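Local coordinates for protein phosphoribosylaminoimidazole carboxylase, ATPase subunit (Thermus thermophilus, PDB 3AW8) that probably catalyses the ATP-dependent carboxylation of 5-aminoimidazole ribonucleotide with bicarbonate to N5-carboxyaminoimidazole ribonucleotide in purine biosynthesis, at residues Tyr196-Glu200 against Ser211-Pro216; Gly45-Asp49 against Phe67-Glu73; Pro112-Pro116 against Lys128-Leu132. All coordinates share one frame. Numbering follows the deposited sequence.

Interaction 1 (Tyr196-Glu200 against Ser211-Pro216); sequences YPLVE and SLAPAP
Build this as the open end of an antiparallel beta hairpin in the ATP-grasp domain. Val199, Glu200 and Ser211-Ala213 are extended (phi about -95 to -135°, psi about 120 to 140°); Pro197, Leu198 and Pro214 are polyproline-like (phi about -60 to -70°, psi about 155 to 165°). Glu200 and Leu212 form a hydrogen-bonded pair, CA to CA 4.9 Å: Glu200 N donates to Leu212 O at 2.9 Å, and Leu212 N to Glu200 O at 2.7 Å. The peptide between Ala213 and Pro214 is cis, and proline brings no amide hydrogen, so the next amide to bond across to 196-200 is Ala215 N, which reaches Leu198 O at 2.8 Å, bent to 140°. Around this bond Pro197 CB meets Pro214 CB at 3.7 Å and Leu198 CB meets Ala215 CB at 3.9 Å. Val199, chi1 t, places CG2 3.9 Å from Ala213 CB. Glu200 extends with chi1 and chi2 both t, on Leu212's sheet face; its OE2 forms a salt bridge with Arg179, which also donates to Pro216 O, and its OE1 one with Arg202. Ser211 OG is hydrogen-bonded to Asn201 ND2, and Leu198 N weakly to Gln223 OE1. Backbone hydrogen bonds join Val199 to Ser182 of strand 179-187, and Ser211 and Ala213 to Met302 and Ser300 of strand 299-306, so the hairpin lies inside a large antiparallel sheet, with Leu198 packed on helix 220-237 and Val199 against Trp269.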
loop_
_atom_site.group_PDB
_atom_site.type_symbol
_atom_site.label_atom_id
_atom_site.label_comp_id
_atom_site.label_asym_id
_atom_site.label_seq_id
_atom_site.Cartn_x
_atom_site.Cartn_y
_atom_site.Cartn_z
ATOM N N TYR A 196 -14.556 12.257 -2.996
ATOM C CA TYR A 196 -13.775 11.688 -4.093
ATOM C C TYR A 196 -14.476 12.017 -5.391
ATOM O O TYR A 196 -15.662 12.326 -5.400
ATOM C CB TYR A 196 -13.683 10.154 -3.973
ATOM C CG TYR A 196 -12.716 9.668 -2.932
ATOM C CD1 TYR A 196 -11.365 9.479 -3.236
ATOM C CD2 TYR A 196 -13.132 9.461 -1.614
ATOM C CE1 TYR A 196 -10.446 9.102 -2.242
ATOM C CE2 TYR A 196 -12.231 9.092 -0.620
ATOM C CZ TYR A 196 -10.892 8.920 -0.937
ATOM O OH TYR A 196 -10.003 8.639 0.067
ATOM N N PRO A 197 -13.753 11.959 -6.513
ATOM C CA PRO A 197 -14.420 12.258 -7.779
ATOM C C PRO A 197 -15.560 11.254 -7.943
ATOM O O PRO A 197 -15.511 10.168 -7.370
ATOM C CB PRO A 197 -13.316 12.029 -8.808
ATOM C CG PRO A 197 -12.078 12.391 -8.051
ATOM C CD PRO A 197 -12.308 11.757 -6.708
ATOM N N LEU A 198 -16.592 11.614 -8.696
ATOM C CA LEU A 198 -17.684 10.685 -8.925
ATOM C C LEU A 198 -17.033 9.520 -9.640
ATOM O O LEU A 198 -15.952 9.668 -10.199
ATOM C CB LEU A 198 -18.766 11.307 -9.819
ATOM C CG LEU A 198 -19.833 12.189 -9.158
ATOM C CD1 LEU A 198 -20.700 12.817 -10.231
ATOM C CD2 LEU A 198 -20.693 11.355 -8.211
ATOM N N VAL A 199 -17.681 8.363 -9.625
ATOM C CA VAL A 199 -17.129 7.189 -10.276
ATOM C C VAL A 199 -18.236 6.522 -11.076
ATOM O O VAL A 199 -19.378 6.449 -10.615
ATOM C CB VAL A 199 -16.570 6.184 -9.222
ATOM C CG1 VAL A 199 -16.042 4.926 -9.907
ATOM C CG2 VAL A 199 -15.467 6.842 -8.411
ATOM N N GLU A 200 -17.910 6.054 -12.278
ATOM C CA GLU A 200 -18.898 5.374 -13.100
ATOM C C GLU A 200 -18.766 3.877 -12.868
ATOM O O GLU A 200 -17.695 3.297 -13.079
ATOM C CB GLU A 200 -18.689 5.687 -14.578
ATOM C CG GLU A 200 -19.460 4.753 -15.489
ATOM C CD GLU A 200 -19.388 5.150 -16.939
ATOM O OE1 GLU A 200 -19.691 4.285 -17.793
ATOM O OE2 GLU A 200 -19.042 6.324 -17.219
ATOM N N SER A 211 -15.263 -0.104 -12.803
ATOM C CA SER A 211 -15.423 1.244 -12.266
ATOM C C SER A 211 -14.469 2.212 -12.969
ATOM O O SER A 211 -13.261 1.965 -13.046
ATOM C CB SER A 211 -15.162 1.267 -10.751
ATOM O OG SER A 211 -16.287 0.810 -10.017
ATOM N N LEU A 212 -15.015 3.308 -13.488
ATOM C CA LEU A 212 -14.203 4.297 -14.177
ATOM C C LEU A 212 -14.141 5.576 -13.356
ATOM O O LEU A 212 -15.171 6.184 -13.056
ATOM C CB LEU A 212 -14.780 4.570 -15.570
ATOM C CG LEU A 212 -14.742 3.323 -16.462
ATOM C CD1 LEU A 212 -15.579 3.519 -17.724
ATOM C CD2 LEU A 212 -13.299 3.018 -16.805
ATOM N N ALA A 213 -12.928 5.973 -12.986
ATOM C CA ALA A 213 -12.728 7.173 -12.186
ATOM C C ALA A 213 -11.626 8.064 -12.751
ATOM O O ALA A 213 -10.565 7.580 -13.144
ATOM C CB ALA A 213 -12.392 6.786 -10.744
ATOM N N PRO A 214 -11.877 9.382 -12.818
ATOM C CA PRO A 214 -13.131 10.013 -12.395
ATOM C C PRO A 214 -14.232 9.620 -13.373
ATOM O O PRO A 214 -13.939 9.121 -14.459
ATOM C CB PRO A 214 -12.808 11.500 -12.471
ATOM C CG PRO A 214 -11.338 11.540 -12.209
ATOM C CD PRO A 214 -10.841 10.399 -13.046
ATOM N N ALA A 215 -15.492 9.826 -13.007
ATOM C CA ALA A 215 -16.576 9.477 -13.917
ATOM C C ALA A 215 -16.335 10.200 -15.245
ATOM O O ALA A 215 -16.297 11.432 -15.302
ATOM C CB ALA A 215 -17.915 9.889 -13.324
ATOM N N PRO A 216 -16.151 9.439 -16.331
ATOM C CA PRO A 216 -15.908 10.016 -17.657
ATOM C C PRO A 216 -16.915 11.095 -18.037
ATOM O O PRO A 216 -18.106 10.817 -18.178
ATOM C CB PRO A 216 -15.997 8.805 -18.578
ATOM C CG PRO A 216 -15.477 7.706 -17.719
ATOM C CD PRO A 216 -16.168 7.968 -16.399
#

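Interaction 2 (Gly45-Asp49 against Phe67-Glu73)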
loop_
_atom_site.group_PDB
_atom_site.type_symbol
_atom_site.label_atom_id
_atom_site.label_comp_id
_atom_site.label_asym_id
_atom_site.label_seq_id
_atom_site.Cartn_x
_atom_site.Cartn_y
_atom_site.Cartn_z
ATOM N N GLY A 45 -16.152 -16.363 15.215
ATOM C CA GLY A 45 -17.357 -16.415 16.017
ATOM C C GLY A 45 -18.528 -15.734 15.340
ATOM O O GLY A 45 -18.328 -14.846 14.512
ATOM N N GLU A 46 -19.747 -16.147 15.679
ATOM C CA GLU A 46 -20.947 -15.542 15.101
ATOM C C GLU A 46 -21.101 -14.149 15.697
ATOM O O GLU A 46 -20.710 -13.920 16.833
ATOM C CB GLU A 46 -22.186 -16.378 15.435
ATOM C CG GLU A 46 -22.108 -17.834 14.994
ATOM C CD GLU A 46 -22.169 -17.996 13.482
ATOM O OE1 GLU A 46 -22.015 -19.141 12.999
ATOM O OE2 GLU A 46 -22.372 -16.983 12.774
ATOM N N PHE A 47 -21.666 -13.222 14.933
ATOM C CA PHE A 47 -21.860 -11.855 15.414
ATOM C C PHE A 47 -22.890 -11.783 16.531
ATOM O O PHE A 47 -22.888 -10.843 17.323
ATOM C CB PHE A 47 -22.293 -10.939 14.268
ATOM C CG PHE A 47 -21.240 -10.752 13.218
ATOM C CD1 PHE A 47 -20.048 -10.099 13.517
ATOM C CD2 PHE A 47 -21.431 -11.244 11.926
ATOM C CE1 PHE A 47 -19.062 -9.938 12.549
ATOM C CE2 PHE A 47 -20.449 -11.089 10.952
ATOM C CZ PHE A 47 -19.263 -10.436 11.260
ATOM N N LEU A 48 -23.767 -12.779 16.591
ATOM C CA LEU A 48 -24.787 -12.805 17.621
ATOM C C LEU A 48 -24.394 -13.668 18.815
ATOM O O LEU A 48 -25.198 -13.886 19.724
ATOM C CB LEU A 48 -26.120 -13.259 17.031
ATOM C CG LEU A 48 -26.648 -12.231 16.028
ATOM C CD1 LEU A 48 -28.019 -12.657 15.527
ATOM C CD2 LEU A 48 -26.701 -10.850 16.684
ATOM N N ASP A 49 -23.155 -14.154 18.801
ATOM C CA ASP A 49 -22.621 -14.944 19.904
ATOM C C ASP A 49 -22.007 -13.891 20.822
ATOM O O ASP A 49 -20.870 -13.456 20.625
ATOM C CB ASP A 49 -21.549 -15.913 19.397
ATOM C CG ASP A 49 -20.756 -16.570 20.529
ATOM O OD1 ASP A 49 -19.952 -17.481 20.223
ATOM O OD2 ASP A 49 -20.920 -16.180 21.711
ATOM N N PHE A 67 -18.479 -5.548 7.021
ATOM C CA PHE A 67 -19.520 -6.456 6.556
ATOM C C PHE A 67 -20.829 -5.662 6.615
ATOM O O PHE A 67 -21.357 -5.425 7.697
ATOM C CB PHE A 67 -19.553 -7.652 7.502
ATOM C CG PHE A 67 -20.660 -8.620 7.241
ATOM C CD1 PHE A 67 -21.055 -9.505 8.235
ATOM C CD2 PHE A 67 -21.298 -8.670 6.006
ATOM C CE1 PHE A 67 -22.066 -10.428 8.014
ATOM C CE2 PHE A 67 -22.320 -9.597 5.772
ATOM C CZ PHE A 67 -22.700 -10.476 6.782
ATOM N N GLU A 68 -21.358 -5.258 5.459
ATOM C CA GLU A 68 -22.580 -4.436 5.412
ATOM C C GLU A 68 -23.858 -5.025 6.016
ATOM O O GLU A 68 -24.767 -4.278 6.399
ATOM C CB GLU A 68 -22.887 -3.998 3.973
ATOM C CG GLU A 68 -23.733 -2.716 3.904
ATOM C CD GLU A 68 -24.276 -2.422 2.511
ATOM O OE1 GLU A 68 -23.595 -2.768 1.518
ATOM O OE2 GLU A 68 -25.381 -1.832 2.410
ATOM N N ASN A 69 -23.946 -6.350 6.082
ATOM C CA ASN A 69 -25.127 -6.974 6.648
ATOM C C ASN A 69 -24.906 -7.446 8.072
ATOM O O ASN A 69 -25.667 -8.267 8.587
ATOM C CB ASN A 69 -25.591 -8.142 5.786
ATOM C CG ASN A 69 -26.520 -7.701 4.686
ATOM O OD1 ASN A 69 -27.117 -6.624 4.764
ATOM N ND2 ASN A 69 -26.665 -8.531 3.657
ATOM N N VAL A 70 -23.862 -6.929 8.709
ATOM C CA VAL A 70 -23.585 -7.299 10.083
ATOM C C VAL A 70 -24.825 -6.967 10.912
ATOM O O VAL A 70 -25.460 -5.930 10.699
ATOM C CB VAL A 70 -22.384 -6.514 10.641
ATOM C CG1 VAL A 70 -22.722 -5.026 10.747
ATOM C CG2 VAL A 70 -21.984 -7.084 11.988
ATOM N N PRO A 71 -25.197 -7.858 11.851
ATOM C CA PRO A 71 -26.367 -7.653 12.714
ATOM C C PRO A 71 -26.214 -6.353 13.480
ATOM O O PRO A 71 -25.261 -6.195 14.232
ATOM C CB PRO A 71 -26.322 -8.863 13.642
ATOM C CG PRO A 71 -25.717 -9.919 12.782
ATOM C CD PRO A 71 -24.584 -9.174 12.115
ATOM N N VAL A 72 -27.134 -5.418 13.291
ATOM C CA VAL A 72 -27.043 -4.144 13.994
ATOM C C VAL A 72 -27.044 -4.367 15.512
ATOM O O VAL A 72 -26.584 -3.521 16.282
ATOM C CB VAL A 72 -28.205 -3.210 13.613
ATOM C CG1 VAL A 72 -29.492 -3.718 14.216
ATOM C CG2 VAL A 72 -27.908 -1.799 14.079
ATOM N N GLU A 73 -27.564 -5.512 15.936
ATOM C CA GLU A 73 -27.592 -5.839 17.352
ATOM C C GLU A 73 -26.165 -5.917 17.907
ATOM O O GLU A 73 -25.892 -5.444 19.014
ATOM C CB GLU A 73 -28.298 -7.180 17.580
ATOM C CG GLU A 73 -29.777 -7.220 17.198
ATOM C CD GLU A 73 -30.013 -7.380 15.703
ATOM O OE1 GLU A 73 -29.435 -8.310 15.097
ATOM O OE2 GLU A 73 -30.794 -6.587 15.135
#
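This is an apolar loop-to-loop contact at one end of the N-terminal, Rossmann-like preATP-grasp domain. Residues 45-49 link strand 41-44 to helix 50-57, and residues 67-73 link strand 62-65 to helix 72-81. Those two strands are the outermost of the four-stranded parallel sheet, in the order 41-44, 25-29, 2-5, 62-65, so the contact joins loops that follow opposite sheet edges. No hydrogen bond crosses between them; each loop has its own turn, and Gln95 also holds residues 67-73 through Glu68 O and Val70 O. Glu46 to Asp49 and Phe67 to Val70 are both type I beta turns, closed by Asp49 N to Glu46 O and by Val70 N to Phe67 O, each 3.1 Å. Asp49 and Pro71 then occupy the N-cap positions of the helices that follow.

Phe47 is the centre of the contact. Its side chain leaves the first turn toward the other loop, and Val70 sits over one face of its ring in a CH-pi contact, with CG2 3.9 Å from the centroid and only 12° off the normal. The Phe67 ring approaches obliquely, centroids 5.5 Å apart and planes at 40°, with Phe47 CE2 a tight 3.2 Å from Phe67 CD1. Pro30 also touches Phe47, while Val70 rests on Leu91 of helix 88-94. Toward solvent, Leu48 swings its end over Pro71, and its CD2 lies 4.1 Å from Glu73 OE1. Pro71 is thus gripped by two neighbours, its CD 3.6 Å from Phe47 CB and its CB 3.7 Å from Leu48 CD2.

Interaction 3 (Pro112-Pro116 against Lys128-Leu132)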
loop_
_atom_site.group_PDB
_atom_site.type_symbol
_atom_site.label_atom_id
_atom_site.label_comp_id
_atom_site.label_asym_id
_atom_site.label_seq_id
_atom_site.Cartn_x
_atom_site.Cartn_y
_atom_site.Cartn_z
ATOM N N PRO A 112 -35.942 7.231 -7.131
ATOM C CA PRO A 112 -36.943 6.707 -8.062
ATOM C C PRO A 112 -38.293 6.646 -7.357
ATOM O O PRO A 112 -38.356 6.616 -6.128
ATOM C CB PRO A 112 -36.422 5.306 -8.381
ATOM C CG PRO A 112 -34.949 5.437 -8.196
ATOM C CD PRO A 112 -34.844 6.271 -6.947
ATOM N N PRO A 113 -39.396 6.647 -8.119
ATOM C CA PRO A 113 -40.679 6.576 -7.422
ATOM C C PRO A 113 -40.731 5.225 -6.715
ATOM O O PRO A 113 -40.503 4.183 -7.337
ATOM C CB PRO A 113 -41.690 6.687 -8.559
ATOM C CG PRO A 113 -40.964 6.060 -9.717
ATOM C CD PRO A 113 -39.590 6.661 -9.580
ATOM N N PHE A 114 -41.009 5.248 -5.415
ATOM C CA PHE A 114 -41.072 4.020 -4.634
ATOM C C PHE A 114 -42.293 4.002 -3.727
ATOM O O PHE A 114 -42.768 5.050 -3.275
ATOM C CB PHE A 114 -39.829 3.882 -3.758
ATOM C CG PHE A 114 -39.776 4.877 -2.628
ATOM C CD1 PHE A 114 -39.295 6.166 -2.837
ATOM C CD2 PHE A 114 -40.226 4.530 -1.359
ATOM C CE1 PHE A 114 -39.261 7.091 -1.802
ATOM C CE2 PHE A 114 -40.198 5.446 -0.317
ATOM C CZ PHE A 114 -39.716 6.731 -0.537
ATOM N N HIS A 115 -42.783 2.803 -3.437
ATOM C CA HIS A 115 -43.942 2.668 -2.575
ATOM C C HIS A 115 -43.882 1.367 -1.782
ATOM O O HIS A 115 -43.518 0.316 -2.315
ATOM C CB HIS A 115 -45.224 2.737 -3.418
ATOM C CG HIS A 115 -46.475 2.926 -2.613
ATOM N ND1 HIS A 115 -47.179 1.874 -2.068
ATOM C CD2 HIS A 115 -47.136 4.051 -2.249
ATOM C CE1 HIS A 115 -48.221 2.342 -1.402
ATOM N NE2 HIS A 115 -48.218 3.660 -1.496
ATOM N N PRO A 116 -44.222 1.432 -0.483
ATOM C CA PRO A 116 -44.217 0.272 0.413
ATOM C C PRO A 116 -45.273 -0.754 0.006
ATOM O O PRO A 116 -46.411 -0.392 -0.289
ATOM C CB PRO A 116 -44.523 0.892 1.777
ATOM C CG PRO A 116 -44.016 2.295 1.647
ATOM C CD PRO A 116 -44.486 2.668 0.274
ATOM N N LYS A 128 -49.694 1.967 -9.691
ATOM C CA LYS A 128 -49.913 2.964 -10.733
ATOM C C LYS A 128 -49.304 4.304 -10.319
ATOM O O LYS A 128 -48.809 5.053 -11.166
ATOM C CB LYS A 128 -51.407 3.138 -11.036
ATOM C CG LYS A 128 -51.699 3.608 -12.473
ATOM C CD LYS A 128 -51.048 4.955 -12.789
ATOM C CE LYS A 128 -51.066 5.273 -14.281
ATOM N NZ LYS A 128 -52.443 5.453 -14.815
ATOM N N ARG A 129 -49.332 4.611 -9.024
ATOM C CA ARG A 129 -48.754 5.868 -8.555
ATOM C C ARG A 129 -47.233 5.769 -8.607
ATOM O O ARG A 129 -46.524 6.575 -8.004
ATOM C CB ARG A 129 -49.210 6.193 -7.127
ATOM C CG ARG A 129 -48.784 5.186 -6.088
ATOM C CD ARG A 129 -49.176 5.617 -4.682
ATOM N NE ARG A 129 -48.410 6.776 -4.226
ATOM C CZ ARG A 129 -48.463 7.273 -2.992
ATOM N NH1 ARG A 129 -49.247 6.712 -2.081
ATOM N NH2 ARG A 129 -47.725 8.327 -2.667
ATOM N N VAL A 130 -46.749 4.766 -9.338
ATOM C CA VAL A 130 -45.320 4.523 -9.517
ATOM C C VAL A 130 -45.020 4.373 -11.005
ATOM O O VAL A 130 -44.294 5.180 -11.583
ATOM C CB VAL A 130 -44.865 3.236 -8.784
ATOM C CG1 VAL A 130 -43.441 2.886 -9.180
ATOM C CG2 VAL A 130 -44.942 3.441 -7.281
ATOM N N GLY A 131 -45.581 3.339 -11.621
ATOM C CA GLY A 131 -45.356 3.131 -13.037
ATOM C C GLY A 131 -45.259 1.675 -13.444
ATOM O O GLY A 131 -45.679 0.780 -12.714
ATOM N N LEU A 132 -44.704 1.446 -14.628
ATOM C CA LEU A 132 -44.528 0.104 -15.166
ATOM C C LEU A 132 -43.800 0.182 -16.503
ATOM O O LEU A 132 -44.127 1.013 -17.348
ATOM C CB LEU A 132 -45.883 -0.584 -15.359
ATOM C CG LEU A 132 -46.206 -1.740 -14.411
ATOM C CD1 LEU A 132 -47.594 -2.287 -14.717
ATOM C CD2 LEU A 132 -45.161 -2.831 -14.567
#
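Val130 lies against the carbonyl and ring of Pro113 and the CB of His115: its CG1 is 3.7 Å from Pro113 O and 4.1 Å from Pro113 CG, its CG2 3.9 Å from His115 CB. The contact belongs to the small antiparallel sheet of the ATP-grasp domain. Strand 114-117 forms an edge of that sheet, and helix 120-127 leads on through the loop at 128-132 into strand 134-138. Between those two strands runs 169-173, and Val130 also touches its Leu171, so its side chain packs the loop onto the sheet. Pro113 and His115 both direct their CA-to-CB bonds at the loop, whereas Phe114 turns its own away, and its ring touches helix 97-107 and Glu172, a residue that binds AMP. The backbone of Pro113 bonds to Gly173, a predicted ATP-binding residue, which places this surface contact beside the nucleotide pocket.

At phi 144° and psi -162° the backbone of Gly131 calls for glycine, since a CB would jam against the preceding carbonyl oxygen. At the exposed end, Arg129 brings a guanidinium face over His115 CD2. Its NH1 lies near the imidazole plane, 3.3 Å from His115 NE2, but the angle is too poor for a hydrogen bond.

How the interactions relate
Burial separates the three contacts. Interaction 1 is largely buried and relies on backbone hydrogen bonds between two adjacent strands and just past the end of strand 207-213, with its carboxylate charge met by arginines. Interaction 2 is partly buried and interaction 3 lies at the surface; neither has a hydrogen bond between its segments. Interaction 2 joins two loops through apolar and aromatic side chains; interaction 3 sets a loop valine against an edge strand, with an arginine beside a histidine. Interactions 1 and 3 share the ATP-grasp domain but hold different antiparallel sheets, whereas interaction 2 belongs to the preATP-grasp domain. No two touch: their centres are about 29 to 32 Å apart.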